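Local coordinates for aldehyde dehydrogenase family protein (Pseudomonas syringae pv. tomato, PDB 5IUV) that oxidises indole-3-acetaldehyde to the auxin indole-3-acetic acid with NAD+ as the probable hydride acceptor, a reaction that contributes to the virulence of the bacterium, at residues Ser272-Phe277 with Ala432-Asn437; Val310-Lys315 with Val409-Thr414. One frame throughout, in Å; residues are numbered along the deposited sequence.

Interaction 1 (Ser272-Phe277 with Ala432-Asn437)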
loop_
_atom_site.group_PDB
_atom_site.type_symbol
_atom_site.label_atom_id
_atom_site.label_comp_id
_atom_site.label_asym_id
_atom_site.label_seq_id
_atom_site.Cartn_x
_atom_site.Cartn_y
_atom_site.Cartn_z
ATOM N N SER A 272 -23.705 14.953 15.265
ATOM C CA SER A 272 -23.407 13.534 15.341
ATOM C C SER A 272 -24.392 12.739 16.196
ATOM O O SER A 272 -24.648 13.088 17.344
ATOM C CB SER A 272 -21.987 13.354 15.874
ATOM O OG SER A 272 -21.074 14.072 15.063
ATOM N N PRO A 273 -24.937 11.651 15.631
ATOM C CA PRO A 273 -25.864 10.771 16.346
ATOM C C PRO A 273 -25.148 9.701 17.165
ATOM O O PRO A 273 -24.250 9.025 16.670
ATOM C CB PRO A 273 -26.674 10.134 15.219
ATOM C CG PRO A 273 -25.704 10.068 14.081
ATOM C CD PRO A 273 -24.820 11.286 14.208
ATOM N N ASN A 274 -25.558 9.572 18.419
ATOM C CA ASN A 274 -25.023 8.583 19.348
ATOM C C ASN A 274 -26.094 7.527 19.605
ATOM O O ASN A 274 -26.995 7.743 20.416
ATOM C CB ASN A 274 -24.597 9.277 20.647
ATOM C CG ASN A 274 -23.853 8.362 21.598
ATOM O OD1 ASN A 274 -23.491 7.236 21.254
ATOM N ND2 ASN A 274 -23.598 8.859 22.804
ATOM N N ILE A 275 -26.012 6.403 18.895
ATOM C CA ILE A 275 -27.078 5.400 18.912
ATOM C C ILE A 275 -26.863 4.305 19.951
ATOM O O ILE A 275 -25.916 3.519 19.865
ATOM C CB ILE A 275 -27.230 4.729 17.533
ATOM C CG1 ILE A 275 -27.394 5.789 16.442
ATOM C CG2 ILE A 275 -28.415 3.773 17.533
ATOM C CD1 ILE A 275 -27.251 5.226 15.043
ATOM N N VAL A 276 -27.767 4.244 20.921
ATOM C CA VAL A 276 -27.657 3.290 22.010
ATOM C C VAL A 276 -28.745 2.232 21.897
ATOM O O VAL A 276 -29.932 2.521 22.067
ATOM C CB VAL A 276 -27.750 3.988 23.379
ATOM C CG1 VAL A 276 -27.544 2.985 24.505
ATOM C CG2 VAL A 276 -26.726 5.117 23.468
ATOM N N PHE A 277 -28.332 1.008 21.589
ATOM C CA PHE A 277 -29.258 -0.114 21.479
ATOM C C PHE A 277 -29.490 -0.754 22.835
ATOM O O PHE A 277 -28.649 -0.657 23.729
ATOM C CB PHE A 277 -28.732 -1.165 20.503
ATOM C CG PHE A 277 -28.891 -0.789 19.063
ATOM C CD1 PHE A 277 -30.099 -0.985 18.409
ATOM C CD2 PHE A 277 -27.827 -0.257 18.352
ATOM C CE1 PHE A 277 -30.244 -0.648 17.075
ATOM C CE2 PHE A 277 -27.966 0.077 17.017
ATOM C CZ PHE A 277 -29.177 -0.116 16.380
ATOM N N ALA A 432 -21.981 7.223 16.543
ATOM C CA ALA A 432 -21.592 6.085 17.377
ATOM C C ALA A 432 -22.705 5.052 17.514
ATOM O O ALA A 432 -23.892 5.375 17.415
ATOM C CB ALA A 432 -21.148 6.556 18.753
ATOM N N VAL A 433 -22.302 3.805 17.738
ATOM C CA VAL A 433 -23.233 2.688 17.867
ATOM C C VAL A 433 -22.876 1.858 19.083
ATOM O O VAL A 433 -21.720 1.487 19.255
ATOM C CB VAL A 433 -23.210 1.769 16.628
ATOM C CG1 VAL A 433 -24.258 0.676 16.768
ATOM C CG2 VAL A 433 -23.447 2.566 15.373
ATOM N N TRP A 434 -23.865 1.560 19.920
ATOM C CA TRP A 434 -23.628 0.750 21.104
ATOM C C TRP A 434 -24.463 -0.517 21.027
ATOM O O TRP A 434 -25.691 -0.466 21.128
ATOM C CB TRP A 434 -23.953 1.533 22.384
ATOM C CG TRP A 434 -23.154 2.803 22.551
ATOM C CD1 TRP A 434 -23.327 3.976 21.872
ATOM C CD2 TRP A 434 -22.071 3.029 23.467
ATOM N NE1 TRP A 434 -22.413 4.912 22.301
ATOM C CE2 TRP A 434 -21.635 4.355 23.282
ATOM C CE3 TRP A 434 -21.430 2.236 24.426
ATOM C CZ2 TRP A 434 -20.586 4.909 24.021
ATOM C CZ3 TRP A 434 -20.390 2.787 25.162
ATOM C CH2 TRP A 434 -19.982 4.113 24.955
ATOM N N THR A 435 -23.790 -1.649 20.836
ATOM C CA THR A 435 -24.454 -2.950 20.769
ATOM C C THR A 435 -23.442 -4.074 20.954
ATOM O O THR A 435 -22.297 -3.958 20.530
ATOM C CB THR A 435 -25.202 -3.162 19.427
ATOM O OG1 THR A 435 -25.683 -4.508 19.358
ATOM C CG2 THR A 435 -24.284 -2.914 18.244
ATOM N N ALA A 436 -23.871 -5.160 21.586
ATOM C CA ALA A 436 -22.997 -6.309 21.804
ATOM C C ALA A 436 -23.083 -7.307 20.656
ATOM O O ALA A 436 -22.344 -8.287 20.620
ATOM C CB ALA A 436 -23.344 -6.997 23.127
ATOM N N ASN A 437 -23.987 -7.055 19.718
ATOM C CA ASN A 437 -24.223 -7.983 18.614
ATOM C C ASN A 437 -23.229 -7.775 17.473
ATOM O O ASN A 437 -23.060 -6.662 16.988
ATOM C CB ASN A 437 -25.662 -7.836 18.106
ATOM C CG ASN A 437 -26.016 -8.873 17.062
ATOM O OD1 ASN A 437 -25.904 -8.625 15.861
ATOM N ND2 ASN A 437 -26.441 -10.047 17.514
#
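N274 and W434 join side chain to side chain over two parallel strands, 273-276 and 430-434, in the sheet of the catalytic domain, separate from the one that carries NAD in this aldehyde dehydrogenase. CG of N274 stands anti to the backbone N (chi1 -172°), which carries the amide across to the neighbouring strand. There OD1 of N274 accepts from NE1 of W434 at 2.8 Å, on a lone pair and close to the indole plane, with amide and ring turned 47° apart. The methyl of A432 lies 3.5 Å from the same OD1, and a side chain this small fits beside the amide oxygen. Beside them CG2 of V276 rests against CD1 of W434 at 3.9 Å. Helix 283-295 packs on this face through A286, S289 and A290. Below, the backbones form a parallel ladder: A432 N to P273 O, I275 N to A432 O, W434 N to I275 O at 2.8 Å, and F277 N to W434 O. On the other face I275 and V433 alternate with these residues, and CE2 of F277 meets CG1 of V433 at 3.8 Å. The contact slackens past W434. CB of T435 only approaches CD2 of F277 at 4.1 Å, while its hydroxyl turns to D279 and accepts from N437 N in an ST turn. A436 and N437, partly exposed, leave the first strand behind and touch a second subunit, N437 capping the next helix. For a buried indole N-H, the carboxamide of N274 supplies a neutral acceptor, which would satisfy the polar group without placing a charge in the buried interior.

Interaction 2 (Val310-Lys315 with Val409-Thr414)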
loop_
_atom_site.group_PDB
_atom_site.type_symbol
_atom_site.label_atom_id
_atom_site.label_comp_id
_atom_site.label_asym_id
_atom_site.label_seq_id
_atom_site.Cartn_x
_atom_site.Cartn_y
_atom_site.Cartn_z
ATOM N N VAL A 310 -31.894 6.623 21.405
ATOM C CA VAL A 310 -31.967 5.494 22.326
ATOM C C VAL A 310 -33.119 4.555 21.981
ATOM O O VAL A 310 -34.241 5.004 21.747
ATOM C CB VAL A 310 -32.099 5.981 23.793
ATOM C CG1 VAL A 310 -33.145 7.065 23.903
ATOM C CG2 VAL A 310 -32.418 4.824 24.728
ATOM N N GLU A 311 -32.828 3.256 21.927
ATOM C CA GLU A 311 -33.863 2.261 21.672
ATOM C C GLU A 311 -34.940 2.408 22.743
ATOM O O GLU A 311 -34.635 2.490 23.936
ATOM C CB GLU A 311 -33.283 0.842 21.659
ATOM C CG GLU A 311 -34.263 -0.219 21.170
ATOM C CD GLU A 311 -33.585 -1.521 20.771
ATOM O OE1 GLU A 311 -32.337 -1.605 20.841
ATOM O OE2 GLU A 311 -34.307 -2.464 20.387
ATOM N N ARG A 312 -36.196 2.464 22.313
ATOM C CA ARG A 312 -37.276 2.894 23.198
ATOM C C ARG A 312 -37.409 2.023 24.454
ATOM O O ARG A 312 -37.705 2.534 25.529
ATOM C CB ARG A 312 -38.601 2.926 22.435
ATOM C CG ARG A 312 -39.744 3.552 23.225
ATOM C CD ARG A 312 -40.853 4.042 22.311
ATOM N NE ARG A 312 -40.384 5.085 21.401
ATOM C CZ ARG A 312 -40.380 4.970 20.077
ATOM N NH1 ARG A 312 -40.838 3.862 19.508
ATOM N NH2 ARG A 312 -39.925 5.968 19.323
ATOM N N SER A 313 -37.148 0.726 24.318
ATOM C CA SER A 313 -37.325 -0.214 25.420
ATOM C C SER A 313 -36.366 0.009 26.603
ATOM O O SER A 313 -36.601 -0.518 27.687
ATOM C CB SER A 313 -37.179 -1.652 24.909
ATOM O OG SER A 313 -35.916 -1.853 24.298
ATOM N N ILE A 314 -35.290 0.772 26.405
ATOM C CA ILE A 314 -34.389 1.084 27.517
ATOM C C ILE A 314 -34.395 2.569 27.882
ATOM O O ILE A 314 -33.682 2.996 28.793
ATOM C CB ILE A 314 -32.926 0.671 27.219
ATOM C CG1 ILE A 314 -32.418 1.351 25.946
ATOM C CG2 ILE A 314 -32.803 -0.844 27.128
ATOM C CD1 ILE A 314 -30.916 1.561 25.922
ATOM N N LYS A 315 -35.200 3.347 27.170
ATOM C CA LYS A 315 -35.218 4.797 27.332
ATOM C C LYS A 315 -35.530 5.234 28.768
ATOM O O LYS A 315 -34.850 6.103 29.320
ATOM C CB LYS A 315 -36.224 5.403 26.355
ATOM C CG LYS A 315 -36.789 6.743 26.770
ATOM C CD LYS A 315 -35.820 7.867 26.508
ATOM C CE LYS A 315 -36.572 9.174 26.336
ATOM N NZ LYS A 315 -37.421 9.501 27.517
ATOM N N VAL A 409 -32.523 14.320 22.852
ATOM C CA VAL A 409 -32.754 12.890 23.041
ATOM C C VAL A 409 -33.922 12.387 22.194
ATOM O O VAL A 409 -35.051 12.855 22.336
ATOM C CB VAL A 409 -33.024 12.554 24.517
ATOM C CG1 VAL A 409 -33.245 11.052 24.681
ATOM C CG2 VAL A 409 -31.869 13.035 25.391
ATOM N N LEU A 410 -33.640 11.416 21.325
ATOM C CA LEU A 410 -34.648 10.862 20.424
ATOM C C LEU A 410 -34.789 9.360 20.655
ATOM O O LEU A 410 -33.853 8.714 21.136
ATOM C CB LEU A 410 -34.281 11.130 18.961
ATOM C CG LEU A 410 -33.982 12.560 18.490
ATOM C CD1 LEU A 410 -32.561 13.012 18.837
ATOM C CD2 LEU A 410 -34.244 12.695 16.989
ATOM N N THR A 411 -35.946 8.798 20.314
ATOM C CA THR A 411 -36.134 7.354 20.458
ATOM C C THR A 411 -36.390 6.671 19.117
ATOM O O THR A 411 -36.766 7.316 18.141
ATOM C CB THR A 411 -37.291 7.014 21.427
ATOM O OG1 THR A 411 -38.477 7.726 21.052
ATOM C CG2 THR A 411 -36.914 7.382 22.855
ATOM N N PHE A 412 -36.154 5.362 19.084
ATOM C CA PHE A 412 -36.434 4.527 17.913
ATOM C C PHE A 412 -36.798 3.126 18.389
ATOM O O PHE A 412 -36.553 2.786 19.552
ATOM C CB PHE A 412 -35.229 4.474 16.967
ATOM C CG PHE A 412 -34.015 3.804 17.564
ATOM C CD1 PHE A 412 -33.845 2.428 17.480
ATOM C CD2 PHE A 412 -33.045 4.550 18.208
ATOM C CE1 PHE A 412 -32.732 1.815 18.037
ATOM C CE2 PHE A 412 -31.929 3.938 18.762
ATOM C CZ PHE A 412 -31.777 2.577 18.677
ATOM N N ASP A 413 -37.363 2.308 17.502
ATOM C CA ASP A 413 -37.761 0.947 17.874
ATOM C C ASP A 413 -37.135 -0.154 17.015
ATOM O O ASP A 413 -37.215 -1.333 17.367
ATOM C CB ASP A 413 -39.288 0.806 17.833
ATOM C CG ASP A 413 -39.881 1.201 16.494
ATOM O OD1 ASP A 413 -39.139 1.276 15.490
ATOM O OD2 ASP A 413 -41.107 1.439 16.447
ATOM N N THR A 414 -36.549 0.227 15.882
ATOM C CA THR A 414 -35.846 -0.716 15.012
ATOM C C THR A 414 -34.500 -0.147 14.583
ATOM O O THR A 414 -34.319 1.070 14.553
ATOM C CB THR A 414 -36.648 -1.055 13.737
ATOM O OG1 THR A 414 -36.694 0.096 12.888
ATOM C CG2 THR A 414 -38.069 -1.508 14.070
HETATM O O HOH W 1 -36.960 -2.137 19.895
#
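R312 and T411 meet where a parallel strand pair gives way to a helix, in the alpha/beta sheet of the aldehyde dehydrogenase fold: strand 307-311 runs beside 406-412 and leads on into helix 312-326. The pairing rests on V310 N to L410 O, a longer F412 N to V310 O, and R312 N to F412 O at 2.8 Å. From CB, the arginine lies 3.5 Å from F412 O. Its chain then bends at chi3 (-62°) and swings the guanidinium back over the strand. NE makes a weak bond to T411 OG1, CZ comes nearest the same OG1, and NH2 donates to it at 2.9 Å, so the threonine oxygen sits at the guanidinium edge while the F412 carbonyl carbon lies over one face. NH1 turns the other way, toward the carboxylate of D413, a long salt bridge on the solvent side. T411 suits its place by being two-sided: its hydroxyl takes the arginine, and its CG2 packs on CD of K315 at 3.8 Å, the lysine tip going on to D389. Across the sheet, the ring of F412 lies under the backbone of E311, whose CA sits 3.8 Å from the ring centroid in a CH-pi contact. E311 OE1 accepts from A278 N, while one water donates both to E311 OE2 and to D413 O, 2.7 Å from each.

Overall arrangement
Interactions 1 and 2 lie 11 Å apart, centre to centre, in one mixed sheet, where the strands run in the order 430-434, 273-276, 307-311, 406-412. Along the chain, interaction 2 is nested within the loop closed by interaction 1, so the two inner strands come first and the outer pair returns later. The two touch directly: V276 O probably accepts from E311 N, and the rings of F277 and F412 meet edge-to-face beneath helix 415-423. Interaction 1 is the buried one, with the side chain of P273 about 13 Å from the bound NAD; interaction 2, partly exposed, lies away from the known binding sites. They are the two outer seams of a four-strand parallel run, joined in the middle by 273-276 pairing with 307-311.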